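Local coordinates for bifunctional endo-1,4-beta-xylanase A (Neocallimastix patriciarum, PDB 2VG9), which hydrolyses the beta-1,4 linkages of xylan as the family 11 endo-xylanase part of a bifunctional fungal enzyme, here in a loop-swap variant, at residues G97-R102 / G189-V194; G106-E111 / K157-V162. All blocks are in the same frame, centred on the assembly; numbering follows the deposited sequence.

Interaction 1: residues G97-R102 / G189-V194; sequences GWFQNR and GNLYEV
Two main-chain bonds close a ring between Gln100 and Asn190: Gln100 N meets Asn190 O and Asn190 N meets Gln100 O, both at 2.8 Å, near-straight and in the carbonyl planes, which defines an antiparallel hydrogen-bonded pair. A third bond, Tyr192 N to Trp98 O at 3.0 Å, arrives from above the carbonyl plane, 26° out of it, at the point where strand 190-200 is interrupted. Tyr192, at phi/psi -77/-53°, breaks the alternation, so that Tyr192 and Glu193 both run beside Trp98. Trp98 CB touches Tyr192 CB at 3.8 Å, with the two ring planes perpendicular, while Glu193 OE2 reaches the indole edge in plane, 3.9 Å from Trp98 CD1. Glu193 CG, in the crowded position between its backbone N and carbonyl carbon, rests 3.6 Å from Gly97 CA; a beta-carbon on Gly97 would collide with Glu193 O. On the other face Leu191 CD1 meets the edge of the Phe99 ring, 4.0 Å from Phe99 CE1. Further out, Trp98 NE1 bonds to Tyr96 OH, Gln100 NE2 to Asn150 OD1, and Phe178 of helix 174-182 meets Phe99 edge-to-face. A water joins Arg102 O to Asn190 ND2. The interrupted antiparallel pairing, with Trp98 and Tyr192 on one face and Phe99 and Leu191 turned to helix 174-182 on the other, fits the larger, curved sheet of the family 11 beta jelly roll.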
loop_
_atom_site.group_PDB
_atom_site.type_symbol
_atom_site.label_atom_id
_atom_site.label_comp_id
_atom_site.label_asym_id
_atom_site.label_seq_id
_atom_site.Cartn_x
_atom_site.Cartn_y
_atom_site.Cartn_z
ATOM N N GLY A 97 0.359 -4.411 -0.774
ATOM C CA GLY A 97 0.002 -5.583 -1.559
ATOM C C GLY A 97 -0.561 -6.670 -0.668
ATOM O O GLY A 97 -0.895 -6.410 0.505
ATOM N N TRP A 98 -0.702 -7.875 -1.238
ATOM C CA TRP A 98 -1.162 -9.060 -0.467
ATOM C C TRP A 98 -0.263 -10.272 -0.650
ATOM O O TRP A 98 0.401 -10.411 -1.696
ATOM C CB TRP A 98 -2.596 -9.448 -0.879
ATOM C CG TRP A 98 -3.656 -8.402 -0.569
ATOM C CD1 TRP A 98 -3.853 -7.214 -1.215
ATOM C CD2 TRP A 98 -4.665 -8.482 0.441
ATOM N NE1 TRP A 98 -4.917 -6.552 -0.667
ATOM C CE2 TRP A 98 -5.428 -7.299 0.360
ATOM C CE3 TRP A 98 -4.999 -9.436 1.407
ATOM C CZ2 TRP A 98 -6.515 -7.036 1.225
ATOM C CZ3 TRP A 98 -6.044 -9.184 2.252
ATOM C CH2 TRP A 98 -6.809 -7.982 2.154
ATOM N N PHE A 99 -0.233 -11.155 0.361
ATOM C CA PHE A 99 0.234 -12.540 0.173
ATOM C C PHE A 99 -1.016 -13.425 0.150
ATOM O O PHE A 99 -1.771 -13.496 1.140
ATOM C CB PHE A 99 1.197 -13.050 1.274
ATOM C CG PHE A 99 2.376 -12.141 1.567
ATOM C CD1 PHE A 99 2.990 -11.379 0.550
ATOM C CD2 PHE A 99 2.889 -12.056 2.873
ATOM C CE1 PHE A 99 4.083 -10.544 0.836
ATOM C CE2 PHE A 99 3.982 -11.232 3.150
ATOM C CZ PHE A 99 4.583 -10.466 2.117
ATOM N N GLN A 100 -1.242 -14.061 -0.994
ATOM C CA GLN A 100 -2.415 -14.888 -1.229
ATOM C C GLN A 100 -2.143 -16.258 -0.611
ATOM O O GLN A 100 -1.044 -16.814 -0.757
ATOM C CB GLN A 100 -2.667 -15.020 -2.736
ATOM C CG GLN A 100 -3.874 -15.929 -3.162
ATOM C CD GLN A 100 -5.242 -15.430 -2.670
ATOM O OE1 GLN A 100 -5.683 -15.772 -1.576
ATOM N NE2 GLN A 100 -5.934 -14.666 -3.506
ATOM N N ASN A 101 -3.128 -16.785 0.093
ATOM C CA ASN A 101 -3.006 -18.112 0.684
ATOM C C ASN A 101 -3.954 -19.149 0.056
ATOM O O ASN A 101 -4.084 -20.250 0.581
ATOM C CB ASN A 101 -3.214 -18.039 2.204
ATOM C CG ASN A 101 -4.655 -17.816 2.585
ATOM O OD1 ASN A 101 -5.443 -17.298 1.799
ATOM N ND2 ASN A 101 -5.016 -18.220 3.807
ATOM N N ARG A 102 -4.632 -18.795 -1.029
ATOM C CA ARG A 102 -5.482 -19.759 -1.746
ATOM C C ARG A 102 -4.614 -20.949 -2.142
ATOM O O ARG A 102 -3.531 -20.771 -2.696
ATOM C CB ARG A 102 -6.161 -19.123 -2.970
ATOM C CG ARG A 102 -7.144 -20.067 -3.701
ATOM C CD ARG A 102 -7.789 -19.411 -4.924
ATOM N NE ARG A 102 -8.962 -18.575 -4.593
ATOM C CZ ARG A 102 -9.071 -17.265 -4.843
ATOM N NH1 ARG A 102 -8.077 -16.593 -5.440
ATOM N NH2 ARG A 102 -10.188 -16.621 -4.503
ATOM N N GLY A 189 2.599 -16.197 2.195
ATOM C CA GLY A 189 1.919 -16.806 1.046
ATOM C C GLY A 189 2.463 -16.325 -0.290
ATOM O O GLY A 189 3.582 -15.831 -0.368
ATOM N N ASN A 190 1.671 -16.476 -1.342
ATOM C CA ASN A 190 2.151 -16.176 -2.709
ATOM C C ASN A 190 1.995 -14.678 -3.004
ATOM O O ASN A 190 0.991 -14.078 -2.643
ATOM C CB ASN A 190 1.370 -16.981 -3.743
ATOM C CG ASN A 190 1.632 -18.489 -3.663
ATOM O OD1 ASN A 190 2.738 -18.934 -3.345
ATOM N ND2 ASN A 190 0.605 -19.279 -3.990
ATOM N N LEU A 191 2.972 -14.083 -3.674
ATOM C CA LEU A 191 2.927 -12.638 -3.885
ATOM C C LEU A 191 1.841 -12.203 -4.894
ATOM O O LEU A 191 1.899 -12.540 -6.069
ATOM C CB LEU A 191 4.310 -12.117 -4.275
ATOM C CG LEU A 191 4.452 -10.592 -4.410
ATOM C CD1 LEU A 191 4.073 -9.831 -3.062
ATOM C CD2 LEU A 191 5.899 -10.337 -4.840
ATOM N N TYR A 192 0.857 -11.449 -4.422
ATOM C CA TYR A 192 -0.200 -10.930 -5.255
ATOM C C TYR A 192 0.245 -9.729 -6.105
ATOM O O TYR A 192 0.030 -9.717 -7.303
ATOM C CB TYR A 192 -1.393 -10.568 -4.357
ATOM C CG TYR A 192 -2.590 -9.949 -5.053
ATOM C CD1 TYR A 192 -3.371 -10.713 -5.924
ATOM C CD2 TYR A 192 -2.963 -8.619 -4.823
ATOM C CE1 TYR A 192 -4.485 -10.184 -6.569
ATOM C CE2 TYR A 192 -4.104 -8.062 -5.469
ATOM C CZ TYR A 192 -4.856 -8.867 -6.341
ATOM O OH TYR A 192 -5.976 -8.402 -7.018
ATOM N N GLU A 193 0.821 -8.704 -5.467
ATOM C CA GLU A 193 1.247 -7.459 -6.136
ATOM C C GLU A 193 2.182 -6.680 -5.220
ATOM O O GLU A 193 2.284 -6.971 -4.017
ATOM C CB GLU A 193 0.046 -6.550 -6.395
ATOM C CG GLU A 193 -0.477 -5.939 -5.068
ATOM C CD GLU A 193 -1.762 -5.152 -5.224
ATOM O OE1 GLU A 193 -1.951 -4.501 -6.272
ATOM O OE2 GLU A 193 -2.588 -5.196 -4.297
ATOM N N VAL A 194 2.858 -5.687 -5.802
ATOM C CA VAL A 194 3.682 -4.741 -5.068
ATOM C C VAL A 194 3.304 -3.392 -5.652
ATOM O O VAL A 194 3.513 -3.116 -6.854
ATOM C CB VAL A 194 5.215 -4.997 -5.212
ATOM C CG1 VAL A 194 6.033 -3.904 -4.495
ATOM C CG2 VAL A 194 5.618 -6.395 -4.650
HETATM O O HOH W 1 -2.163 -18.793 -3.796
#

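Interaction 2: residues G106-E111 / K157-V162; sequences GVPLVE and KQYFSV
Val110 lies across one face of the Tyr159 ring with both methyls. Its CG1, anti to the backbone N, stands 3.7 Å from the ring centroid and 16° off the normal, a CH-pi contact, whereas CG2 is 3.5 Å from Tyr159 CZ, at the phenol end. Pro108 extends this apolar surface: its CG comes 3.8 Å from Tyr159 OH, and its CB packs on Lys157 CG. The hydroxyl itself is bonded to Gly187 O, and Lys157, bent at chi2, sends NZ away to a salt bridge with Asp143. Replacing Tyr159 by an alanine would remove the ring under both Val110 methyls and the hydroxyl bonded to Gly187, and would probably loosen the packing on this side of the sheet. The backbone evidence is a parallel ladder, with Val110 opposite Lys157 and Glu111 opposite Gln158: Lys157 N reaches Leu109 O nearly along the C=O axis, Glu111 N bonds to Lys157 O, and Tyr159 N to Glu111 O at 3.0 Å. Such parallel pairing is the exception in this mostly antiparallel jelly-roll sheet. On the opposite face, Glu111 and Gln158 run side by side. Gln158 NE2 donates to Glu111 OE2 at 3.1 Å, almost straight (172°) and within its own amide plane, yet from 32° above the carboxylate plane. Glu111 is fully extended, and its OE1 is bonded to Tyr96 OH; both carboxylate oxygens of this buried side chain therefore have a polar partner, which would probably stabilise its negative charge and limit its rotation.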
loop_
_atom_site.group_PDB
_atom_site.type_symbol
_atom_site.label_atom_id
_atom_site.label_comp_id
_atom_site.label_asym_id
_atom_site.label_seq_id
_atom_site.Cartn_x
_atom_site.Cartn_y
_atom_site.Cartn_z
ATOM N N GLY A 106 -1.890 -23.840 6.276
ATOM C CA GLY A 106 -1.361 -23.242 7.511
ATOM C C GLY A 106 -0.633 -21.917 7.302
ATOM O O GLY A 106 0.251 -21.537 8.112
ATOM N N VAL A 107 -0.997 -21.236 6.207
ATOM C CA VAL A 107 -0.481 -19.912 5.851
ATOM C C VAL A 107 -1.623 -18.895 5.909
ATOM O O VAL A 107 -2.670 -19.118 5.328
ATOM C CB VAL A 107 0.066 -19.886 4.394
ATOM C CG1 VAL A 107 0.651 -18.504 4.049
ATOM C CG2 VAL A 107 1.071 -21.009 4.141
ATOM N N PRO A 108 -1.409 -17.737 6.558
ATOM C CA PRO A 108 -2.486 -16.739 6.549
ATOM C C PRO A 108 -2.557 -15.881 5.267
ATOM O O PRO A 108 -1.565 -15.744 4.524
ATOM C CB PRO A 108 -2.168 -15.872 7.777
ATOM C CG PRO A 108 -0.677 -15.958 7.910
ATOM C CD PRO A 108 -0.233 -17.272 7.308
ATOM N N LEU A 109 -3.734 -15.315 5.031
ATOM C CA LEU A 109 -3.941 -14.316 3.999
ATOM C C LEU A 109 -3.390 -13.022 4.585
ATOM O O LEU A 109 -3.720 -12.686 5.724
ATOM C CB LEU A 109 -5.445 -14.175 3.747
ATOM C CG LEU A 109 -6.141 -13.594 2.500
ATOM C CD1 LEU A 109 -7.146 -12.518 2.832
ATOM C CD2 LEU A 109 -5.252 -13.204 1.310
ATOM N N VAL A 110 -2.542 -12.303 3.843
ATOM C CA VAL A 110 -1.849 -11.121 4.415
ATOM C C VAL A 110 -2.049 -9.917 3.509
ATOM O O VAL A 110 -1.889 -10.035 2.299
ATOM C CB VAL A 110 -0.324 -11.388 4.595
ATOM C CG1 VAL A 110 0.454 -10.105 4.922
ATOM C CG2 VAL A 110 -0.089 -12.469 5.644
ATOM N N GLU A 111 -2.417 -8.774 4.105
ATOM C CA GLU A 111 -2.339 -7.455 3.462
ATOM C C GLU A 111 -1.147 -6.763 4.138
ATOM O O GLU A 111 -1.066 -6.718 5.368
ATOM C CB GLU A 111 -3.628 -6.679 3.716
ATOM C CG GLU A 111 -3.738 -5.294 3.087
ATOM C CD GLU A 111 -5.096 -4.671 3.386
ATOM O OE1 GLU A 111 -5.697 -4.067 2.477
ATOM O OE2 GLU A 111 -5.582 -4.806 4.540
ATOM N N LYS A 157 -4.529 -11.339 8.384
ATOM C CA LYS A 157 -3.382 -10.651 8.990
ATOM C C LYS A 157 -2.943 -9.446 8.163
ATOM O O LYS A 157 -2.991 -9.469 6.920
ATOM C CB LYS A 157 -2.192 -11.607 9.118
ATOM C CG LYS A 157 -2.438 -12.781 10.077
ATOM C CD LYS A 157 -2.421 -12.302 11.500
ATOM C CE LYS A 157 -2.380 -13.457 12.473
ATOM N NZ LYS A 157 -2.332 -12.909 13.842
ATOM N N GLN A 158 -2.493 -8.407 8.861
ATOM C CA GLN A 158 -1.773 -7.308 8.223
ATOM C C GLN A 158 -0.330 -7.324 8.709
ATOM O O GLN A 158 -0.075 -7.507 9.904
ATOM C CB GLN A 158 -2.461 -5.982 8.536
ATOM C CG GLN A 158 -3.866 -5.875 7.918
ATOM C CD GLN A 158 -4.636 -4.669 8.409
ATOM O OE1 GLN A 158 -4.597 -4.333 9.589
ATOM N NE2 GLN A 158 -5.347 -4.022 7.509
ATOM N N TYR A 159 0.626 -7.179 7.796
ATOM C CA TYR A 159 2.032 -7.010 8.187
ATOM C C TYR A 159 2.423 -5.572 7.888
ATOM O O TYR A 159 2.041 -5.023 6.863
ATOM C CB TYR A 159 2.988 -7.975 7.458
ATOM C CG TYR A 159 2.764 -9.441 7.690
ATOM C CD1 TYR A 159 1.881 -9.897 8.688
ATOM C CD2 TYR A 159 3.472 -10.383 6.950
ATOM C CE1 TYR A 159 1.666 -11.268 8.903
ATOM C CE2 TYR A 159 3.272 -11.757 7.156
ATOM C CZ TYR A 159 2.368 -12.188 8.135
ATOM O OH TYR A 159 2.186 -13.544 8.319
ATOM N N PHE A 160 3.212 -5.004 8.786
ATOM C CA PHE A 160 3.661 -3.603 8.737
ATOM C C PHE A 160 5.131 -3.476 8.945
ATOM O O PHE A 160 5.682 -4.144 9.814
ATOM C CB PHE A 160 3.007 -2.774 9.880
ATOM C CG PHE A 160 1.511 -2.590 9.712
ATOM C CD1 PHE A 160 1.019 -1.490 8.995
ATOM C CD2 PHE A 160 0.596 -3.532 10.267
ATOM C CE1 PHE A 160 -0.378 -1.310 8.807
ATOM C CE2 PHE A 160 -0.785 -3.353 10.111
ATOM C CZ PHE A 160 -1.276 -2.248 9.371
ATOM N N SER A 161 5.732 -2.589 8.144
ATOM C CA SER A 161 7.001 -1.929 8.412
ATOM C C SER A 161 6.684 -0.440 8.391
ATOM O O SER A 161 6.232 0.099 7.377
ATOM C CB SER A 161 7.985 -2.161 7.270
ATOM O OG SER A 161 8.553 -3.445 7.300
ATOM N N VAL A 162 6.970 0.246 9.486
ATOM C CA VAL A 162 6.718 1.669 9.514
ATOM C C VAL A 162 8.055 2.387 9.585
ATOM O O VAL A 162 8.804 2.209 10.555
ATOM C CB VAL A 162 5.803 2.037 10.708
ATOM C CG1 VAL A 162 5.607 3.578 10.802
ATOM C CG2 VAL A 162 4.474 1.275 10.578
#

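In the fold
From the N terminus the chain first lays down 97-102, at the end of strand 89-100, then turns back through 106-111. Strand 110-115 therefore lies antiparallel beside 89-100, and the two interactions touch there: Phe99 N is 2.8 Å from Val110 O, a probable hydrogen bond. Interaction 2 closes the inner loop, with 45 residues between its segments, when 157-162 arrives. The chain then passes through helix 174-182 before 189-194 completes interaction 1, whose outer loop of 86 intervening residues encloses the inner one; the loops nest without crossing. Across the sheet the resulting order is 190-200, 89-100, 110-115, 153-163, with antiparallel, antiparallel and parallel neighbours.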